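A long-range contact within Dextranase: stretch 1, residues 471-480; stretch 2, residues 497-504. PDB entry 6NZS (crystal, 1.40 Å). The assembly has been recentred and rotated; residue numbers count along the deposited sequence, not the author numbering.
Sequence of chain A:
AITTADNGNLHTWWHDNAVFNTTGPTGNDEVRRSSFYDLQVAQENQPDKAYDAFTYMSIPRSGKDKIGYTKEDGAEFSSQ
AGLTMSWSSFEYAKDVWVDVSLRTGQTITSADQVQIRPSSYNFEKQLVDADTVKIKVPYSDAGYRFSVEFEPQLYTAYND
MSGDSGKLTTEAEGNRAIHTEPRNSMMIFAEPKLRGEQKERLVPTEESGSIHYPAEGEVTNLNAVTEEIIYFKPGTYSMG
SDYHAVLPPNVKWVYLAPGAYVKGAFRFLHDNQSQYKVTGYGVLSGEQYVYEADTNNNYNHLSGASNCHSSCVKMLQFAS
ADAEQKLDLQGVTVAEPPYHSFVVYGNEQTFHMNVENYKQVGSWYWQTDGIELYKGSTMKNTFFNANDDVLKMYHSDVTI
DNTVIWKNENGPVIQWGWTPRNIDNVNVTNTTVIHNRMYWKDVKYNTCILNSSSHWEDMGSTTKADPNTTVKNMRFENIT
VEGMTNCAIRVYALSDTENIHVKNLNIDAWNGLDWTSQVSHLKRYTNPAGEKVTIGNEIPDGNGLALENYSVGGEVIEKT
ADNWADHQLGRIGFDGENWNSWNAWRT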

# COMPACT_ATOMS: atom_id res chain seq x y z
N VAL A 471 -22.52 1.12 10.19
CA VAL A 471 -21.33 1.81 9.69
C VAL A 471 -21.76 3.24 9.37
O VAL A 471 -22.64 3.45 8.53
CB VAL A 471 -20.79 1.10 8.43
CG1 VAL A 471 -19.70 1.93 7.77
CG2 VAL A 471 -20.30 -0.29 8.79
N LYS A 472 -21.15 4.22 10.05
CA LYS A 472 -21.63 5.58 9.88
C LYS A 472 -20.51 6.61 10.02
O LYS A 472 -19.46 6.35 10.63
CB LYS A 472 -22.77 5.90 10.87
CG LYS A 472 -22.35 5.84 12.32
CD LYS A 472 -23.53 6.14 13.23
CE LYS A 472 -23.10 6.16 14.68
NZ LYS A 472 -24.27 6.31 15.58
N ASN A 473 -20.76 7.79 9.45
CA ASN A 473 -19.91 8.96 9.66
C ASN A 473 -18.48 8.70 9.19
O ASN A 473 -17.51 8.85 9.93
CB ASN A 473 -19.96 9.42 11.12
CG ASN A 473 -21.34 9.85 11.55
OD1 ASN A 473 -22.06 10.49 10.78
ND2 ASN A 473 -21.73 9.48 12.76
N MET A 474 -18.37 8.30 7.93
CA MET A 474 -17.08 8.08 7.29
C MET A 474 -16.95 9.09 6.17
O MET A 474 -17.84 9.18 5.30
CB MET A 474 -16.98 6.66 6.73
CG MET A 474 -17.29 5.59 7.76
SD MET A 474 -16.43 4.05 7.40
CE MET A 474 -17.14 3.63 5.83
N ARG A 475 -15.88 9.87 6.19
CA ARG A 475 -15.64 10.92 5.22
C ARG A 475 -14.32 10.65 4.50
O ARG A 475 -13.28 10.45 5.13
CB ARG A 475 -15.59 12.29 5.89
CG ARG A 475 -15.40 13.45 4.92
CD ARG A 475 -15.61 14.79 5.63
NE ARG A 475 -15.52 15.93 4.72
CZ ARG A 475 -16.56 16.58 4.21
NH1 ARG A 475 -17.80 16.19 4.52
NH2 ARG A 475 -16.38 17.61 3.39
N PHE A 476 -14.38 10.65 3.17
CA PHE A 476 -13.21 10.47 2.32
C PHE A 476 -13.12 11.73 1.47
O PHE A 476 -14.00 11.96 0.62
CB PHE A 476 -13.39 9.24 1.42
CG PHE A 476 -13.66 7.98 2.17
CD1 PHE A 476 -14.95 7.59 2.47
CD2 PHE A 476 -12.61 7.16 2.57
CE1 PHE A 476 -15.20 6.41 3.17
CE2 PHE A 476 -12.85 6.00 3.27
CZ PHE A 476 -14.14 5.62 3.58
N GLU A 477 -12.09 12.54 1.67
CA GLU A 477 -11.97 13.82 0.97
C GLU A 477 -10.66 13.86 0.21
O GLU A 477 -9.59 13.73 0.82
CB GLU A 477 -12.07 15.01 1.93
CG GLU A 477 -11.88 16.33 1.22
CD GLU A 477 -12.44 17.52 1.97
OE1 GLU A 477 -13.07 17.32 3.03
OE2 GLU A 477 -12.26 18.66 1.48
N ASN A 478 -10.76 14.08 -1.11
CA ASN A 478 -9.65 14.11 -2.05
C ASN A 478 -9.12 12.70 -2.29
O ASN A 478 -8.27 12.21 -1.55
CB ASN A 478 -8.55 15.09 -1.64
CG ASN A 478 -9.07 16.49 -1.42
OD1 ASN A 478 -10.04 16.90 -2.05
ND2 ASN A 478 -8.43 17.23 -0.53
N ILE A 479 -9.66 12.03 -3.31
CA ILE A 479 -9.15 10.76 -3.78
C ILE A 479 -8.85 10.96 -5.26
O ILE A 479 -9.77 10.96 -6.09
CB ILE A 479 -10.13 9.60 -3.58
CG1 ILE A 479 -10.61 9.51 -2.12
CG2 ILE A 479 -9.46 8.30 -4.00
CD1 ILE A 479 -11.71 8.46 -1.92
N THR A 480 -7.58 11.15 -5.58
CA THR A 480 -7.16 11.41 -6.95
C THR A 480 -6.71 10.10 -7.58
O THR A 480 -5.79 9.45 -7.07
CB THR A 480 -6.01 12.43 -6.92
OG1 THR A 480 -6.50 13.67 -6.39
CG2 THR A 480 -5.47 12.65 -8.32
N THR A 497 -26.11 1.72 7.10
CA THR A 497 -25.05 2.55 6.55
C THR A 497 -25.54 3.99 6.48
O THR A 497 -26.54 4.27 5.82
CB THR A 497 -24.66 2.05 5.16
OG1 THR A 497 -24.17 0.71 5.27
CG2 THR A 497 -23.57 2.92 4.56
N GLU A 498 -24.84 4.90 7.16
CA GLU A 498 -25.31 6.27 7.31
C GLU A 498 -24.18 7.28 7.16
O GLU A 498 -23.07 7.06 7.65
CB GLU A 498 -25.99 6.48 8.67
CG GLU A 498 -27.24 5.65 8.85
CD GLU A 498 -27.63 5.49 10.30
OE1 GLU A 498 -27.20 6.31 11.13
OE2 GLU A 498 -28.36 4.53 10.60
N ASN A 499 -24.48 8.39 6.50
CA ASN A 499 -23.60 9.55 6.41
C ASN A 499 -22.19 9.18 5.97
O ASN A 499 -21.20 9.41 6.67
CB ASN A 499 -23.61 10.38 7.70
CG ASN A 499 -23.08 11.78 7.48
OD1 ASN A 499 -23.27 12.36 6.42
ND2 ASN A 499 -22.38 12.32 8.48
N ILE A 500 -22.11 8.62 4.78
CA ILE A 500 -20.84 8.34 4.11
C ILE A 500 -20.63 9.44 3.10
O ILE A 500 -21.51 9.72 2.28
CB ILE A 500 -20.89 6.96 3.42
CG1 ILE A 500 -21.43 5.88 4.37
CG2 ILE A 500 -19.52 6.62 2.82
CD1 ILE A 500 -20.63 5.68 5.64
N HIS A 501 -19.47 10.10 3.15
CA HIS A 501 -19.22 11.25 2.30
C HIS A 501 -17.95 10.98 1.49
O HIS A 501 -16.91 10.66 2.07
CB HIS A 501 -19.06 12.52 3.14
CG HIS A 501 -19.28 13.78 2.38
ND1 HIS A 501 -20.42 14.55 2.52
CD2 HIS A 501 -18.51 14.42 1.46
CE1 HIS A 501 -20.34 15.60 1.72
NE2 HIS A 501 -19.19 15.55 1.07
N VAL A 502 -18.06 11.11 0.17
CA VAL A 502 -16.91 11.00 -0.74
C VAL A 502 -16.82 12.32 -1.48
O VAL A 502 -17.67 12.62 -2.34
CB VAL A 502 -17.07 9.82 -1.71
CG1 VAL A 502 -15.84 9.70 -2.61
CG2 VAL A 502 -17.30 8.52 -0.95
N LYS A 503 -15.81 13.12 -1.15
CA LYS A 503 -15.64 14.45 -1.73
C LYS A 503 -14.39 14.47 -2.60
O LYS A 503 -13.31 14.04 -2.16
CB LYS A 503 -15.53 15.51 -0.63
CG LYS A 503 -15.44 16.93 -1.18
CD LYS A 503 -15.53 17.98 -0.07
CE LYS A 503 -15.51 19.38 -0.67
NZ LYS A 503 -15.83 20.43 0.34
N ASN A 504 -14.52 14.97 -3.82
CA ASN A 504 -13.41 15.07 -4.76
C ASN A 504 -12.75 13.72 -5.04
O ASN A 504 -11.52 13.59 -5.05
CB ASN A 504 -12.37 16.13 -4.35
CG ASN A 504 -11.37 16.42 -5.47
OD1 ASN A 504 -11.70 16.29 -6.66
ND2 ASN A 504 -10.15 16.80 -5.10
O HOH W 1 -27.24 5.52 13.94
O HOH W 2 -18.31 19.36 1.81

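Residues 471-480 and 497-504 are neighbouring parallel strands, their axes 8° apart, and eight backbone hydrogen bonds join them across the gap. In the regular middle, His-501 N donates to Met-474 O (2.9 Å), Phe-476 N to His-501 O (2.8 Å), Lys-503 N to Phe-476 O (2.8 Å) and Asn-478 N to Lys-503 O (2.8 Å). This is the parallel pattern, in which one residue bonds through both its N and its O to two residues of the partner strand. Earlier, Glu-498 N reaches Val-471 O and Asn-473 N reaches Glu-498 O, each at 3.0 Å.

At two levels the pattern is interrupted by paired asparagines. Asn-473, Asn-499, Asn-478 and Asn-504 all have positive phi, a conformation asparagine tolerates better than most residues. Each pair also joins its side-chain amides: Asn-499 ND2 donates to Asn-473 OD1 at 3.0 Å, and Asn-504 ND2 to Asn-478 OD1 at 3.1 Å. The ND2 atoms of Asn-473 and Asn-478 are satisfied elsewhere in the structure. Beyond each pair a carbonyl still finds a donor: Met-474 N meets Asn-499 O at 3.3 Å, and Ile-479 N meets Asn-504 O at 3.0 Å.

On the face bearing Arg-475 and His-501, the guanidinium lies flat on the imidazole, centres 4.2 Å apart. Arg-475 NE also makes a salt bridge with Glu-477 OE1 (3.3 Å), which helps balance its charge beside Lys-503. A water accepts from both Arg-475 NH2 (3.0 Å) and Lys-503 NZ (3.1 Å), giving these two like-charged groups a shared acceptor.

The other face, buried, suits residues without charge: Ile-500 CD1 packs on Met-474 CB at 3.9 Å, and Val-502 CG2 approaches Phe-476 CD1 at 4.3 Å.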